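Local atomic coordinates of intimin adherence protein (Escherichia coli O157:H7, PDB entry 3NCX), a protein that probably attaches the bacterium to host cells by binding the receptor Tir through its outermost, lectin-like region. Residues T48-S53 with K78-D83; N70-V75 with K92-M97; S159-T164 with G175-T180. The protein carries 1 engineered substitution. All blocks are in the same frame, centred on the assembly; numbering follows the deposited sequence.

Contact 1: residues T48-S53 with K78-D83; sequences TYSWYS and KATSGD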
ATOM      1  N   THR A  48      24.909 -10.524  -4.034  1.00 25.17           N
ATOM      2  CA  THR A  48      24.706  -9.159  -4.510  1.00 28.82           C
ATOM      3  C   THR A  48      23.631  -9.122  -5.590  1.00 28.90           C
ATOM      4  O   THR A  48      23.738  -9.804  -6.608  1.00 30.24           O
ATOM      5  CB  THR A  48      26.007  -8.543  -5.057  1.00 37.96           C
ATOM      6  OG1 THR A  48      26.434  -9.265  -6.218  1.00 39.64           O
ATOM      7  CG2 THR A  48      27.101  -8.592  -4.001  1.00 36.66           C
ATOM      8  N   TYR A  49      22.596  -8.320  -5.366  1.00 26.50           N
ATOM      9  CA  TYR A  49      21.453  -8.303  -6.269  1.00 30.28           C
ATOM     10  C   TYR A  49      21.138  -6.911  -6.808  1.00 27.13           C
ATOM     11  O   TYR A  49      21.564  -5.901  -6.247  1.00 34.51           O
ATOM     12  CB  TYR A  49      20.219  -8.878  -5.570  1.00 27.22           C
ATOM     13  CG  TYR A  49      20.517 -10.096  -4.728  1.00 27.97           C
ATOM     14  CD1 TYR A  49      20.740 -11.335  -5.316  1.00 29.16           C
ATOM     15  CD2 TYR A  49      20.578 -10.007  -3.345  1.00 22.49           C
ATOM     16  CE1 TYR A  49      21.015 -12.451  -4.548  1.00 28.29           C
ATOM     17  CE2 TYR A  49      20.851 -11.117  -2.570  1.00 27.36           C
ATOM     18  CZ  TYR A  49      21.069 -12.336  -3.175  1.00 29.65           C
ATOM     19  OH  TYR A  49      21.340 -13.443  -2.403  1.00 27.44           O
ATOM     20  N   SER A  50      20.392  -6.877  -7.907  1.00 22.98           N
ATOM     21  CA  SER A  50      19.901  -5.634  -8.485  1.00 28.89           C
ATOM     22  C   SER A  50      18.468  -5.858  -8.947  1.00 27.14           C
ATOM     23  O   SER A  50      18.153  -6.900  -9.522  1.00 29.51           O
ATOM     24  CB  SER A  50      20.779  -5.196  -9.658  1.00 26.39           C
ATOM     25  OG  SER A  50      20.816  -6.191 -10.665  1.00 25.24           O
ATOM     26  N   TRP A  51      17.598  -4.886  -8.695  1.00 18.35           N
ATOM     27  CA  TRP A  51      16.172  -5.078  -8.935  1.00 24.30           C
ATOM     28  C   TRP A  51      15.643  -4.235 -10.091  1.00 24.47           C
ATOM     29  O   TRP A  51      16.190  -3.180 -10.410  1.00 28.26           O
ATOM     30  CB  TRP A  51      15.381  -4.804  -7.654  1.00 23.43           C
ATOM     31  CG  TRP A  51      15.909  -5.565  -6.478  1.00 20.42           C
ATOM     32  CD1 TRP A  51      16.988  -5.236  -5.709  1.00 23.41           C
ATOM     33  CD2 TRP A  51      15.390  -6.786  -5.939  1.00 18.51           C
ATOM     34  NE1 TRP A  51      17.172  -6.176  -4.724  1.00 24.95           N
ATOM     35  CE2 TRP A  51      16.202  -7.138  -4.842  1.00 19.53           C
ATOM     36  CE3 TRP A  51      14.316  -7.615  -6.275  1.00 18.47           C
ATOM     37  CZ2 TRP A  51      15.976  -8.281  -4.080  1.00 16.60           C
ATOM     38  CZ3 TRP A  51      14.092  -8.751  -5.518  1.00 18.80           C
ATOM     39  CH2 TRP A  51      14.918  -9.073  -4.433  1.00 23.11           C
ATOM     40  N   TYR A  52      14.570  -4.716 -10.714  1.00 21.41           N
ATOM     41  CA  TYR A  52      14.009  -4.069 -11.891  1.00 28.33           C
ATOM     42  C   TYR A  52      12.496  -4.248 -11.951  1.00 28.00           C
ATOM     43  O   TYR A  52      11.976  -5.321 -11.644  1.00 29.72           O
ATOM     44  CB  TYR A  52      14.655  -4.637 -13.157  1.00 22.79           C
ATOM     45  CG  TYR A  52      13.973  -4.228 -14.444  1.00 29.49           C
ATOM     46  CD1 TYR A  52      14.336  -3.063 -15.105  1.00 30.30           C
ATOM     47  CD2 TYR A  52      12.972  -5.015 -15.003  1.00 30.86           C
ATOM     48  CE1 TYR A  52      13.718  -2.689 -16.285  1.00 37.34           C
ATOM     49  CE2 TYR A  52      12.348  -4.649 -16.181  1.00 28.51           C
ATOM     50  CZ  TYR A  52      12.726  -3.485 -16.818  1.00 36.87           C
ATOM     51  OH  TYR A  52      12.109  -3.117 -17.991  1.00 31.98           O
ATOM     52  N   SER A  53      11.794  -3.193 -12.351  1.00 23.24           N
ATOM     53  CA  SER A  53      10.345  -3.251 -12.499  1.00 26.16           C
ATOM     54  C   SER A  53       9.956  -3.187 -13.969  1.00 27.69           C
ATOM     55  O   SER A  53      10.429  -2.323 -14.706  1.00 38.22           O
ATOM     56  CB  SER A  53       9.679  -2.108 -11.731  1.00 35.42           C
ATOM     57  OG  SER A  53       8.279  -2.099 -11.952  1.00 33.86           O
ATOM     58  N   LYS A  78      12.014  -8.233 -11.205  1.00 30.59           N
ATOM     59  CA  LYS A  78      13.145  -9.121 -11.448  1.00 25.37           C
ATOM     60  C   LYS A  78      14.347  -8.803 -10.564  1.00 25.44           C
ATOM     61  O   LYS A  78      14.715  -7.641 -10.386  1.00 22.26           O
ATOM     62  CB  LYS A  78      13.554  -9.082 -12.923  1.00 26.77           C
ATOM     63  CG  LYS A  78      12.567  -9.758 -13.863  1.00 24.57           C
ATOM     64  CD  LYS A  78      13.081  -9.765 -15.294  1.00 21.92           C
ATOM     65  CE  LYS A  78      12.127 -10.504 -16.216  1.00 27.67           C
ATOM     66  NZ  LYS A  78      12.536 -10.407 -17.643  1.00 27.45           N
ATOM     67  N   ALA A  79      14.951  -9.849 -10.012  1.00 25.33           N
ATOM     68  CA  ALA A  79      16.167  -9.709  -9.226  1.00 24.11           C
ATOM     69  C   ALA A  79      17.331 -10.366  -9.959  1.00 31.48           C
ATOM     70  O   ALA A  79      17.237 -11.519 -10.381  1.00 31.42           O
ATOM     71  CB  ALA A  79      15.987 -10.329  -7.851  1.00 20.28           C
ATOM     72  N   THR A  80      18.424  -9.627 -10.115  1.00 33.04           N
ATOM     73  CA  THR A  80      19.597 -10.139 -10.812  1.00 26.78           C
ATOM     74  C   THR A  80      20.811 -10.195  -9.893  1.00 27.80           C
ATOM     75  O   THR A  80      21.318  -9.164  -9.451  1.00 33.65           O
ATOM     76  CB  THR A  80      19.937  -9.291 -12.053  1.00 25.81           C
ATOM     77  OG1 THR A  80      18.913  -9.457 -13.040  1.00 28.84           O
ATOM     78  CG2 THR A  80      21.269  -9.719 -12.643  1.00 27.51           C
ATOM     79  N   SER A  81      21.269 -11.409  -9.609  1.00 31.54           N
ATOM     80  CA  SER A  81      22.449 -11.611  -8.780  1.00 28.69           C
ATOM     81  C   SER A  81      23.708 -11.235  -9.550  1.00 31.83           C
ATOM     82  O   SER A  81      23.676 -11.080 -10.773  1.00 28.83           O
ATOM     83  CB  SER A  81      22.530 -13.064  -8.312  1.00 30.35           C
ATOM     84  OG  SER A  81      22.476 -13.955  -9.412  1.00 27.67           O
ATOM     85  N   GLY A  82      24.816 -11.091  -8.831  1.00 27.30           N
ATOM     86  CA  GLY A  82      26.070 -10.691  -9.440  1.00 31.66           C
ATOM     87  C   GLY A  82      26.608 -11.721 -10.412  1.00 36.16           C
ATOM     88  O   GLY A  82      27.357 -11.389 -11.332  1.00 45.28           O
ATOM     89  N   ASP A  83      26.225 -12.976 -10.209  1.00 33.43           N
ATOM     90  CA  ASP A  83      26.716 -14.068 -11.041  1.00 30.52           C
ATOM     91  C   ASP A  83      25.821 -14.318 -12.253  1.00 33.98           C
ATOM     92  O   ASP A  83      25.746 -15.438 -12.759  1.00 32.95           O
ATOM     93  CB  ASP A  83      26.861 -15.344 -10.212  1.00 34.51           C
ATOM     94  CG  ASP A  83      25.604 -15.679  -9.442  1.00 37.31           C
ATOM     95  OD1 ASP A  83      24.817 -16.518  -9.926  1.00 43.70           O
ATOM     96  OD2 ASP A  83      25.402 -15.095  -8.357  1.00 35.53           O
TER
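T80 O is the best-held polar atom, taking two hydrogen bonds from a single residue, S50. The amide S50 N reaches T80 O at 2.9 Å from above the carbonyl plane, whereas S50 OG approaches T80 O at 3.3 Å within that plane, on a lone pair. A chi1 of 59° puts this hydroxyl between its own backbone N and carbonyl carbon, where it also leans against T80 CB. The return bond is straighter: T80 N meets S50 O at 2.8 Å with 162° at the hydrogen. Farther along, Y52 and K78 form an antiparallel hydrogen-bonded pair, K78 N lying 2.9 Å from Y52 O. On the other face W51 and A79 make a non-hydrogen-bonded pair. A79 CB stands over the six-membered ring of W51 in a CH-pi contact, 3.7 Å from its centroid and offset toward the CE3-CZ3 rim. W51 also packs on L40 and A42 of strand 37-43, and A79 on I13. T80 OG1 bonds to T86 OG1 of the next strand. The ladder is therefore two-faced: S50, T80 and K78, with the ring of Y52, make the more polar, more exposed face, while W51 and A79 supply apolar packing within the Ig-like domain.

Contact 2: residues N70-V75 with K92-M97; sequences NGKGSV and KAPSYM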
ATOM      1  N   ASN A  70       2.471   1.763  -6.694  1.00 25.89           N
ATOM      2  CA  ASN A  70       2.139   3.050  -7.290  1.00 19.70           C
ATOM      3  C   ASN A  70       0.785   3.054  -7.991  1.00 22.30           C
ATOM      4  O   ASN A  70       0.135   4.095  -8.094  1.00 21.65           O
ATOM      5  CB  ASN A  70       3.234   3.483  -8.267  1.00 17.29           C
ATOM      6  CG  ASN A  70       4.587   3.644  -7.598  1.00 23.04           C
ATOM      7  OD1 ASN A  70       4.682   4.105  -6.459  1.00 19.20           O
ATOM      8  ND2 ASN A  70       5.645   3.261  -8.306  1.00 25.35           N
ATOM      9  N   GLY A  71       0.361   1.890  -8.471  1.00 21.78           N
ATOM     10  CA  GLY A  71      -0.878   1.799  -9.220  1.00 21.50           C
ATOM     11  C   GLY A  71      -1.527   0.431  -9.188  1.00 21.53           C
ATOM     12  O   GLY A  71      -0.852  -0.590  -9.055  1.00 19.09           O
ATOM     13  N   LYS A  72      -2.849   0.418  -9.317  1.00 20.19           N
ATOM     14  CA  LYS A  72      -3.619  -0.817  -9.326  1.00 22.88           C
ATOM     15  C   LYS A  72      -3.309  -1.628 -10.581  1.00 26.01           C
ATOM     16  O   LYS A  72      -3.542  -1.169 -11.699  1.00 27.91           O
ATOM     17  CB  LYS A  72      -5.113  -0.497  -9.265  1.00 24.43           C
ATOM     18  CG  LYS A  72      -6.020  -1.695  -9.022  1.00 19.22           C
ATOM     19  CD  LYS A  72      -7.481  -1.304  -9.208  1.00 18.31           C
ATOM     20  CE  LYS A  72      -8.423  -2.313  -8.576  1.00 18.76           C
ATOM     21  NZ  LYS A  72      -8.273  -3.669  -9.163  1.00 20.55           N
ATOM     22  N   GLY A  73      -2.781  -2.834 -10.391  1.00 27.38           N
ATOM     23  CA  GLY A  73      -2.471  -3.710 -11.506  1.00 24.13           C
ATOM     24  C   GLY A  73      -1.436  -4.769 -11.174  1.00 27.08           C
ATOM     25  O   GLY A  73      -0.888  -4.790 -10.072  1.00 28.34           O
ATOM     26  N   SER A  74      -1.171  -5.650 -12.135  1.00 27.68           N
ATOM     27  CA  SER A  74      -0.187  -6.712 -11.958  1.00 23.48           C
ATOM     28  C   SER A  74       1.116  -6.361 -12.664  1.00 28.65           C
ATOM     29  O   SER A  74       1.107  -5.876 -13.796  1.00 31.61           O
ATOM     30  CB  SER A  74      -0.725  -8.038 -12.501  1.00 21.24           C
ATOM     31  OG  SER A  74      -2.005  -8.332 -11.971  1.00 28.42           O
ATOM     32  N   VAL A  75       2.238  -6.613 -11.997  1.00 24.30           N
ATOM     33  CA  VAL A  75       3.544  -6.295 -12.562  1.00 24.71           C
ATOM     34  C   VAL A  75       4.594  -7.322 -12.152  1.00 28.04           C
ATOM     35  O   VAL A  75       4.475  -7.967 -11.109  1.00 20.17           O
ATOM     36  CB  VAL A  75       4.012  -4.890 -12.133  1.00 32.56           C
ATOM     37  CG1 VAL A  75       4.277  -4.858 -10.635  1.00 30.20           C
ATOM     38  CG2 VAL A  75       5.255  -4.477 -12.908  1.00 28.62           C
ATOM     39  N   LYS A  92       0.442  -9.812  -8.158  1.00 26.32           N
ATOM     40  CA  LYS A  92      -0.959  -9.933  -8.543  1.00 29.32           C
ATOM     41  C   LYS A  92      -1.714  -8.654  -8.204  1.00 27.41           C
ATOM     42  O   LYS A  92      -1.554  -8.100  -7.115  1.00 27.65           O
ATOM     43  CB  LYS A  92      -1.608 -11.138  -7.857  1.00 29.63           C
ATOM     44  CG  LYS A  92      -1.219 -12.475  -8.468  1.00 37.74           C
ATOM     45  CD  LYS A  92      -1.841 -12.643  -9.848  1.00 45.45           C
ATOM     46  CE  LYS A  92      -1.283 -13.858 -10.568  1.00 45.89           C
ATOM     47  NZ  LYS A  92       0.161 -13.686 -10.889  1.00 54.68           N
ATOM     48  N   ALA A  93      -2.525  -8.179  -9.144  1.00 22.70           N
ATOM     49  CA  ALA A  93      -3.328  -6.982  -8.924  1.00 21.08           C
ATOM     50  C   ALA A  93      -4.271  -7.193  -7.745  1.00 24.96           C
ATOM     51  O   ALA A  93      -4.789  -8.292  -7.548  1.00 21.84           O
ATOM     52  CB  ALA A  93      -4.111  -6.627 -10.173  1.00 23.96           C
ATOM     53  N   PRO A  94      -4.495  -6.135  -6.955  1.00 19.07           N
ATOM     54  CA  PRO A  94      -5.328  -6.216  -5.754  1.00 23.18           C
ATOM     55  C   PRO A  94      -6.815  -6.234  -6.080  1.00 21.98           C
ATOM     56  O   PRO A  94      -7.209  -5.841  -7.177  1.00 18.82           O
ATOM     57  CB  PRO A  94      -4.982  -4.922  -5.017  1.00 19.75           C
ATOM     58  CG  PRO A  94      -4.665  -3.966  -6.107  1.00 23.14           C
ATOM     59  CD  PRO A  94      -3.957  -4.779  -7.162  1.00 24.67           C
ATOM     60  N   SER A  95      -7.629  -6.693  -5.134  1.00 19.59           N
ATOM     61  CA  SER A  95      -9.074  -6.582  -5.266  1.00 18.01           C
ATOM     62  C   SER A  95      -9.441  -5.105  -5.285  1.00 20.26           C
ATOM     63  O   SER A  95     -10.299  -4.676  -6.054  1.00 27.37           O
ATOM     64  CB  SER A  95      -9.782  -7.294  -4.111  1.00 23.49           C
ATOM     65  OG  SER A  95      -9.378  -6.770  -2.860  1.00 26.31           O
ATOM     66  N   TYR A  96      -8.776  -4.330  -4.433  1.00 22.70           N
ATOM     67  CA  TYR A  96      -8.914  -2.877  -4.447  1.00 20.19           C
ATOM     68  C   TYR A  96      -7.687  -2.199  -3.847  1.00 20.96           C
ATOM     69  O   TYR A  96      -6.942  -2.806  -3.076  1.00 16.45           O
ATOM     70  CB  TYR A  96     -10.184  -2.429  -3.713  1.00 15.62           C
ATOM     71  CG  TYR A  96     -10.156  -2.618  -2.211  1.00 18.70           C
ATOM     72  CD1 TYR A  96      -9.454  -1.741  -1.391  1.00 25.77           C
ATOM     73  CD2 TYR A  96     -10.855  -3.658  -1.609  1.00 22.15           C
ATOM     74  CE1 TYR A  96      -9.436  -1.906  -0.015  1.00 22.11           C
ATOM     75  CE2 TYR A  96     -10.843  -3.828  -0.236  1.00 23.31           C
ATOM     76  CZ  TYR A  96     -10.133  -2.950   0.556  1.00 23.24           C
ATOM     77  OH  TYR A  96     -10.120  -3.120   1.923  1.00 17.25           O
ATOM     78  N   MET A  97      -7.480  -0.939  -4.212  1.00 18.83           N
ATOM     79  CA  MET A  97      -6.381  -0.157  -3.668  1.00 16.88           C
ATOM     80  C   MET A  97      -6.886   1.188  -3.164  1.00 16.43           C
ATOM     81  O   MET A  97      -7.739   1.814  -3.793  1.00 18.40           O
ATOM     82  CB  MET A  97      -5.291   0.052  -4.718  1.00 19.72           C
ATOM     83  CG  MET A  97      -4.088   0.819  -4.205  1.00 14.07           C
ATOM     84  SD  MET A  97      -2.987   1.339  -5.528  1.00 16.03           S
ATOM     85  CE  MET A  97      -4.075   2.405  -6.470  1.00 22.13           C
TER
HETATM   86  O   HOH W   1     -10.686  -5.339  -8.860  1.00 23.30           O
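K72 holds its chain extended through chi3 and then bends at chi4 (-60°), a shape that carries the aliphatic part across P94 and drops the ammonium beside the carbonyls that follow. S74 sets OG anti to its own carbonyl carbon (chi1 -52°), which directs the hydroxyl at the backbone of A93. M97 starts with CG anti to its backbone N and turns only at chi3 (62°), so that its methyl end arrives beside K72. From these settings K72 NZ donates to P94 O at 3.1 Å, coming from above the carbonyl plane. A water extends this grip, accepting from K72 NZ at 3.0 Å and donating to S95 O, so the ammonium holds one carbonyl directly and the next through solvent. Along the way K72 CG crosses the proline ring obliquely, 3.9 Å from P94 CG, while M97 CE lies 3.7 Å from K72 N. At the far end A93 N donates to S74 OG over 2.9 Å, and A93 CB rests against the G73 carbonyl carbon. The backbone of G73 has angles at which a CB would collide with the carbonyl oxygen of K72, which by itself calls for glycine. Beyond the pair, W32 packs on both P94 and M97, and Y96 turns to helix 121-131, its OH bonded to V123 O. Neither segment is mainly strand; the contact is packing between two loops. Loop 70-75 of the Ig-like domain lies against the chain that leads into the C-type lectin-like domain of intimin, as expected of a junction between consecutive domains.

Contact 3: residues S159-T164 with G175-T180; sequences SGVSST and GVNVNT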
ATOM      1  N   SER A 159     -29.199  13.536   7.963  1.00 20.04           N
ATOM      2  CA  SER A 159     -28.804  14.432   9.043  1.00 18.16           C
ATOM      3  C   SER A 159     -27.583  15.274   8.694  1.00 16.87           C
ATOM      4  O   SER A 159     -27.199  16.164   9.449  1.00 19.18           O
ATOM      5  CB  SER A 159     -28.554  13.642  10.331  1.00 22.54           C
ATOM      6  OG  SER A 159     -27.649  12.574  10.113  1.00 26.87           O
ATOM      7  N   GLY A 160     -26.972  14.989   7.549  1.00 20.80           N
ATOM      8  CA  GLY A 160     -25.823  15.753   7.098  1.00 23.42           C
ATOM      9  C   GLY A 160     -24.548  15.409   7.843  1.00 20.61           C
ATOM     10  O   GLY A 160     -23.733  16.285   8.140  1.00 13.81           O
ATOM     11  N   VAL A 161     -24.377  14.128   8.153  1.00 16.73           N
ATOM     12  CA  VAL A 161     -23.165  13.659   8.809  1.00 17.13           C
ATOM     13  C   VAL A 161     -22.639  12.403   8.134  1.00 21.52           C
ATOM     14  O   VAL A 161     -23.260  11.865   7.217  1.00 17.79           O
ATOM     15  CB  VAL A 161     -23.396  13.344  10.298  1.00 17.78           C
ATOM     16  CG1 VAL A 161     -23.902  14.576  11.031  1.00 20.70           C
ATOM     17  CG2 VAL A 161     -24.365  12.179  10.449  1.00 15.16           C
ATOM     18  N   SER A 162     -21.489  11.936   8.605  1.00 18.88           N
ATOM     19  CA  SER A 162     -20.879  10.730   8.079  1.00 18.34           C
ATOM     20  C   SER A 162     -19.714  10.334   8.971  1.00 21.29           C
ATOM     21  O   SER A 162     -18.909  11.178   9.359  1.00 26.22           O
ATOM     22  CB  SER A 162     -20.399  10.956   6.646  1.00 21.53           C
ATOM     23  OG  SER A 162     -19.977   9.740   6.056  1.00 23.09           O
ATOM     24  N   SER A 163     -19.633   9.051   9.301  1.00 22.58           N
ATOM     25  CA  SER A 163     -18.566   8.553  10.158  1.00 21.30           C
ATOM     26  C   SER A 163     -17.215   8.570   9.443  1.00 19.56           C
ATOM     27  O   SER A 163     -17.152   8.650   8.216  1.00 16.53           O
ATOM     28  CB  SER A 163     -18.896   7.144  10.647  1.00 15.62           C
ATOM     29  OG  SER A 163     -19.234   6.303   9.560  1.00 24.91           O
ATOM     30  N   THR A 164     -16.138   8.499  10.218  1.00 17.76           N
ATOM     31  CA  THR A 164     -14.788   8.531   9.666  1.00 14.32           C
ATOM     32  C   THR A 164     -13.881   7.499  10.325  1.00 13.05           C
ATOM     33  O   THR A 164     -14.180   6.988  11.402  1.00 14.23           O
ATOM     34  CB  THR A 164     -14.137   9.920   9.831  1.00 17.09           C
ATOM     35  OG1 THR A 164     -14.057  10.252  11.222  1.00 12.66           O
ATOM     36  CG2 THR A 164     -14.942  10.983   9.100  1.00 21.02           C
ATOM     37  N   GLY A 175     -21.060  10.583  13.389  1.00 14.08           N
ATOM     38  CA  GLY A 175     -21.718  11.870  13.535  1.00 14.74           C
ATOM     39  C   GLY A 175     -20.871  13.081  13.192  1.00 17.51           C
ATOM     40  O   GLY A 175     -21.078  14.167  13.735  1.00 19.03           O
ATOM     41  N   VAL A 176     -19.916  12.901  12.287  1.00 17.49           N
ATOM     42  CA  VAL A 176     -19.087  14.006  11.829  1.00 16.83           C
ATOM     43  C   VAL A 176     -19.815  14.795  10.749  1.00 17.46           C
ATOM     44  O   VAL A 176     -20.173  14.245   9.708  1.00 20.54           O
ATOM     45  CB  VAL A 176     -17.745  13.509  11.262  1.00 17.34           C
ATOM     46  CG1 VAL A 176     -16.943  14.674  10.703  1.00 12.23           C
ATOM     47  CG2 VAL A 176     -16.957  12.768  12.332  1.00 16.56           C
ATOM     48  N   ASN A 177     -20.041  16.082  10.998  1.00 19.08           N
ATOM     49  CA  ASN A 177     -20.710  16.929  10.017  1.00 18.91           C
ATOM     50  C   ASN A 177     -19.977  16.913   8.681  1.00 18.07           C
ATOM     51  O   ASN A 177     -18.749  16.945   8.639  1.00 20.77           O
ATOM     52  CB  ASN A 177     -20.851  18.360  10.535  1.00 14.62           C
ATOM     53  CG  ASN A 177     -21.733  18.451  11.762  1.00 17.16           C
ATOM     54  OD1 ASN A 177     -21.490  19.259  12.658  1.00 30.69           O
ATOM     55  ND2 ASN A 177     -22.761  17.614  11.815  1.00 16.28           N
ATOM     56  N   VAL A 178     -20.736  16.854   7.592  1.00 19.93           N
ATOM     57  CA  VAL A 178     -20.149  16.747   6.260  1.00 19.79           C
ATOM     58  C   VAL A 178     -19.142  17.861   5.983  1.00 18.72           C
ATOM     59  O   VAL A 178     -18.107  17.630   5.358  1.00 20.49           O
ATOM     60  CB  VAL A 178     -21.228  16.730   5.155  1.00 17.80           C
ATOM     61  CG1 VAL A 178     -22.043  15.446   5.228  1.00 13.72           C
ATOM     62  CG2 VAL A 178     -22.128  17.952   5.263  1.00 20.27           C
ATOM     63  N   ASN A 179     -19.444  19.064   6.459  1.00 17.67           N
ATOM     64  CA  ASN A 179     -18.569  20.210   6.240  1.00 19.89           C
ATOM     65  C   ASN A 179     -17.530  20.378   7.341  1.00 21.79           C
ATOM     66  O   ASN A 179     -17.351  21.471   7.878  1.00 20.75           O
ATOM     67  CB  ASN A 179     -19.388  21.492   6.084  1.00 22.80           C
ATOM     68  CG  ASN A 179     -20.245  21.484   4.837  1.00 19.31           C
ATOM     69  OD1 ASN A 179     -19.900  20.854   3.836  1.00 17.43           O
ATOM     70  ND2 ASN A 179     -21.371  22.185   4.890  1.00 24.09           N
ATOM     71  N   THR A 180     -16.848  19.286   7.669  1.00 18.65           N
ATOM     72  CA  THR A 180     -15.778  19.313   8.654  1.00 17.93           C
ATOM     73  C   THR A 180     -14.425  19.349   7.955  1.00 15.95           C
ATOM     74  O   THR A 180     -14.182  18.577   7.030  1.00 20.11           O
ATOM     75  CB  THR A 180     -15.834  18.084   9.583  1.00 15.73           C
ATOM     76  OG1 THR A 180     -17.067  18.087  10.311  1.00 15.75           O
ATOM     77  CG2 THR A 180     -14.673  18.100  10.564  1.00 11.34           C
TER
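V161 and N177 cross obliquely, while T164 and V176 meet at about a right angle, and these two crossings lie at different points of one short, splayed piece of hairpin. V161 places CG1 anti to its carbonyl carbon (chi1 -59°), and N177 sets CG the same way (chi1 -64°). The amide end of N177 thereby doubles back from a CB that points away, bringing ND2 to 3.3 Å from V161 CG1. The other methyl of V161, CG2, sits near G175 CA, so the valine lies along the start of the opposing segment. V161 and N177 form an antiparallel non-hydrogen-bonded pair whose side chains diverge at the backbone, and only the bend of the asparagine restores the touch. At the second crossing V176 presents CG2 to T164 OG1 at 4.0 Å, an apolar methyl beside a hydroxyl, and W149 of strand 147-149 packs against both residues. V178 completes the set by flanking G160 O with its two methyls, CG1 at 3.5 Å. The same oxygen takes V178 N at 3.1 Å, a fairly straight bond (161°) that arrives from above the carbonyl plane. S162 N donates to V176 O at 2.9 Å, again from above the plane. G160, the first residue to leave helix 154-159, has the positive phi that lets the chain swing from helix into strand. Past the contact, T180 OG1 closes on N177 O at 2.6 Å, on a lone pair, and V178 leans on Y106 of helix 106-112. Two hydrogen bonds from backbone amides thus carry the pairing, and one of these polar links, at G160 O, has hydrocarbon next to it where hairpin and helix end meet in the lectin-like domain.

None of the three contacts is a true core: contacts 1 and 2 lie at the surface, and contact 3 is partly buried. Contact 1 is the most regular, a ladder in a sheet of the Ig-like domain. Contact 2 joins loops instead, and relies on side-chain donors and acceptors and a water. Contact 3 pairs the ends of a hairpin remote from its turn, in the lectin-like domain, with few bonds and more valine. Contacts 1 and 2 share the strand 75-81, since V75 begins it and K78 to S81 end it, and S53 touches V75 between them. Contact 3 stands apart, its centre about 49 Å from that of contact 1, on the opposite side of the chain's centre.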